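Local coordinates for protein DocCel5: Type I dockerin repeat domain from A. cellulolyticus family 5 endoglucanase WP_010249057 S51I, L52N mutant (Acetivibrio cellulolyticus, PDB 5NRM) that probably docks a cellulosomal family 5 endoglucanase onto scaffoldin by binding a type I cohesin, through a calcium-binding dockerin domain, at residues G3-N8 and K28-E33. Residues are numbered along the deposited sequence; the frame is centred on the assembly and turned at random.
Sequences GDVDGN and KDFPAE. With CA (calcium ion), chain E; CA (calcium ion), chain C.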
ATOM      1  N   GLY B   3      -7.952  15.928   0.743  1.00 17.25           N
ATOM      2  CA  GLY B   3      -7.599  14.526   0.945  1.00 14.94           C
ATOM      3  C   GLY B   3      -7.328  14.155   2.378  1.00 12.80           C
ATOM      4  O   GLY B   3      -7.502  13.024   2.754  1.00 11.37           O
ATOM      5  N   ASP B   4      -6.993  15.138   3.193  1.00 12.34           N
ATOM      6  CA  ASP B   4      -6.545  14.810   4.573  1.00 11.29           C
ATOM      7  C   ASP B   4      -7.810  14.901   5.463  1.00 11.35           C
ATOM      8  O   ASP B   4      -7.975  15.792   6.305  1.00 12.00           O
ATOM      9  CB  ASP B   4      -5.483  15.788   5.050  1.00 11.90           C
ATOM     10  CG  ASP B   4      -4.934  15.407   6.421  1.00 11.07           C
ATOM     11  OD1 ASP B   4      -5.230  14.301   6.826  1.00 10.48           O
ATOM     12  OD2 ASP B   4      -4.296  16.270   7.085  1.00 12.12           O
ATOM     13  N   VAL B   5      -8.733  13.957   5.291  1.00 11.36           N
ATOM     14  CA  VAL B   5      -9.997  13.978   6.015  1.00 12.36           C
ATOM     15  C   VAL B   5      -9.906  13.772   7.525  1.00 11.16           C
ATOM     16  O   VAL B   5     -10.798  14.231   8.193  1.00 11.44           O
ATOM     17  CB  VAL B   5     -11.054  12.982   5.377  1.00 13.45           C
ATOM     18  CG1 VAL B   5     -11.276  13.297   3.916  1.00 15.29           C
ATOM     19  CG2 VAL B   5     -10.689  11.555   5.574  1.00 12.86           C
ATOM     20  N   ASP B   6      -8.827  13.189   8.061  1.00  9.82           N
ATOM     21  CA  ASP B   6      -8.701  13.108   9.523  1.00  9.44           C
ATOM     22  C   ASP B   6      -7.825  14.219  10.055  1.00  9.66           C
ATOM     23  O   ASP B   6      -7.683  14.303  11.251  1.00 10.32           O
ATOM     24  CB  ASP B   6      -8.198  11.770  10.056  1.00  8.99           C
ATOM     25  CG  ASP B   6      -6.764  11.424   9.619  1.00  8.76           C
ATOM     26  OD1 ASP B   6      -6.053  12.245   9.095  1.00  8.39           O
ATOM     27  OD2 ASP B   6      -6.436  10.246   9.901  1.00  9.29           O
ATOM     28  N   GLY B   7      -7.277  15.085   9.213  1.00  9.90           N
ATOM     29  CA  GLY B   7      -6.571  16.256   9.697  1.00 10.82           C
ATOM     30  C   GLY B   7      -5.196  16.013  10.258  1.00 10.76           C
ATOM     31  O   GLY B   7      -4.643  16.959  10.861  1.00 12.06           O
ATOM     32  N   ASN B   8      -4.655  14.808  10.076  1.00 10.00           N
ATOM     33  CA  ASN B   8      -3.402  14.476  10.760  1.00 10.07           C
ATOM     34  C   ASN B   8      -2.151  15.033  10.050  1.00 10.69           C
ATOM     35  O   ASN B   8      -1.079  15.053  10.650  1.00 10.73           O
ATOM     36  CB  ASN B   8      -3.253  13.003  11.089  1.00  9.68           C
ATOM     37  CG  ASN B   8      -2.924  12.159   9.908  1.00  9.31           C
ATOM     38  OD1 ASN B   8      -3.041  12.595   8.743  1.00  9.76           O
ATOM     39  ND2 ASN B   8      -2.480  10.954  10.164  1.00  9.53           N
ATOM     40  N   LYS B  28     -20.760  10.115   9.649  1.00 30.08           N
ATOM     41  CA  LYS B  28     -21.418  11.363   9.219  1.00 33.22           C
ATOM     42  C   LYS B  28     -20.534  12.605   9.083  1.00 30.58           C
ATOM     43  O   LYS B  28     -20.849  13.529   8.311  1.00 31.09           O
ATOM     44  CB  LYS B  28     -22.605  11.707  10.163  1.00 38.41           C
ATOM     45  CG  LYS B  28     -23.896  11.014   9.766  1.00 43.35           C
ATOM     46  CD  LYS B  28     -23.709   9.506   9.819  1.00 45.78           C
ATOM     47  CE  LYS B  28     -25.016   8.735   9.708  1.00 50.16           C
ATOM     48  NZ  LYS B  28     -24.700   7.340  10.123  1.00 51.13           N
ATOM     49  N   ASP B  29     -19.428  12.628   9.812  1.00 26.44           N
ATOM     50  CA  ASP B  29     -18.640  13.820   9.910  1.00 26.48           C
ATOM     51  C   ASP B  29     -17.176  13.374   9.873  1.00 22.67           C
ATOM     52  O   ASP B  29     -16.818  12.474  10.609  1.00 24.27           O
ATOM     53  CB  ASP B  29     -18.925  14.453  11.298  1.00 29.19           C
ATOM     54  CG  ASP B  29     -18.572  15.930  11.366  1.00 32.69           C
ATOM     55  OD1 ASP B  29     -17.812  16.468  10.520  1.00 33.32           O
ATOM     56  OD2 ASP B  29     -19.094  16.601  12.299  1.00 38.62           O
ATOM     57  N   PHE B  30     -16.357  14.025   9.071  1.00 20.27           N
ATOM     58  CA  PHE B  30     -14.935  13.799   9.138  1.00 17.74           C
ATOM     59  C   PHE B  30     -14.315  14.611  10.305  1.00 16.62           C
ATOM     60  O   PHE B  30     -14.809  15.678  10.671  1.00 17.23           O
ATOM     61  CB  PHE B  30     -14.253  14.251   7.845  1.00 17.49           C
ATOM     62  CG  PHE B  30     -14.598  13.416   6.617  1.00 17.54           C
ATOM     63  CD1 PHE B  30     -14.454  12.043   6.641  1.00 17.42           C
ATOM     64  CD2 PHE B  30     -15.012  14.027   5.459  1.00 19.76           C
ATOM     65  CE1 PHE B  30     -14.700  11.298   5.504  1.00 17.18           C
ATOM     66  CE2 PHE B  30     -15.257  13.295   4.327  1.00 19.52           C
ATOM     67  CZ  PHE B  30     -15.113  11.924   4.362  1.00 18.57           C
ATOM     68  N   PRO B  31     -13.179  14.120  10.838  1.00 15.45           N
ATOM     69  CA  PRO B  31     -12.437  14.918  11.806  1.00 15.69           C
ATOM     70  C   PRO B  31     -11.985  16.219  11.275  1.00 17.08           C
ATOM     71  O   PRO B  31     -11.822  17.174  12.042  1.00 18.40           O
ATOM     72  CB  PRO B  31     -11.229  14.073  12.126  1.00 14.32           C
ATOM     73  CG  PRO B  31     -11.655  12.724  11.852  1.00 13.85           C
ATOM     74  CD  PRO B  31     -12.639  12.755  10.713  1.00 14.59           C
ATOM     75  N   ALA B  32     -11.734  16.308   9.975  1.00 17.27           N
ATOM     76  CA  ALA B  32     -11.449  17.603   9.412  1.00 19.83           C
ATOM     77  C   ALA B  32     -12.573  18.634   9.763  1.00 22.43           C
ATOM     78  O   ALA B  32     -13.828  18.397   9.820  1.00 25.04           O
ATOM     79  CB  ALA B  32     -11.198  17.546   7.886  1.00 19.64           C
ATOM     80  N   GLU B  33     -12.045  19.805   9.955  1.00 26.76           N
ATOM     81  CA  GLU B  33     -12.788  20.974  10.294  1.00 31.78           C
ATOM     82  C   GLU B  33     -13.824  21.259   9.191  1.00 32.19           C
ATOM     83  O   GLU B  33     -15.017  21.606   9.462  1.00 31.64           O
ATOM     84  CB  GLU B  33     -11.782  22.142  10.489  1.00 38.32           C
ATOM     85  CG  GLU B  33     -11.808  22.857  11.872  1.00 47.93           C
ATOM     86  CD  GLU B  33     -11.096  22.091  13.028  1.00 53.54           C
ATOM     87  OE1 GLU B  33      -9.832  22.266  13.270  1.00 54.42           O
ATOM     88  OE2 GLU B  33     -11.846  21.321  13.720  1.00 59.15           O
TER
HETATM   89 CA    CA E 103     -15.897  17.544  10.121  0.80 20.69          CA
HETATM   90 CA    CA C 101      -4.730  12.055   7.119  1.00  8.73          CA
HETATM   91  O   HOH W   1      -4.489   9.827   8.002  1.00  8.67           O
HETATM   92  O   HOH W   2     -17.415  19.244   9.683  1.00 37.80           O
HETATM   93  O   HOH W   3     -15.499  18.298  12.391  1.00 28.71           O
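Phe30 swings CG beside its backbone N (chi1 -68°), and Val5 places CG1 anti to its carbonyl carbon (chi1 -56°); together these torsions bring the valine onto one face of the ring. The contact belongs to a type I dockerin, a fold of the EF-hand clan. Residues 3-8 open the first calcium loop, ahead of helix 13-23, and residues 28-33 follow that helix. Val5 CB sits 3.8 Å from the centroid of the Phe30 ring, a CH-pi contact. The two methyls spread over the same face: CG2 lies near CD1 and CE1, CG1 near CE2 and CZ. Val5 also packs on Leu18 of helix 13-23 and Ala38 of helix 35-39, so Val5 is enclosed between the two helices.

Each segment also holds its own calcium ion. Asp4, Asp6 and Asn8 each give OD1 to one ion, with Ser10 and Asp15 completing the protein ligands. Asp6 CG takes the crowded position between N and carbonyl carbon, and its OD1 accepts from Asn8 N in an Asx turn. Asp6 OD2 receives a bond from a water on the same ion. Asp4 OD2 is held by Gly9 N. The second ion takes Asp29 OD1, Phe30 O and Ala32 O, plus Asp35 and two waters.

Pro31 lays its ring against Asp6, with CG 4.0 Å from Asp6 CB. One backbone hydrogen bond links the two calcium-binding segments: Ala32 N donates to Val5 O at 2.9 Å, arriving 30° out of the carbonyl plane.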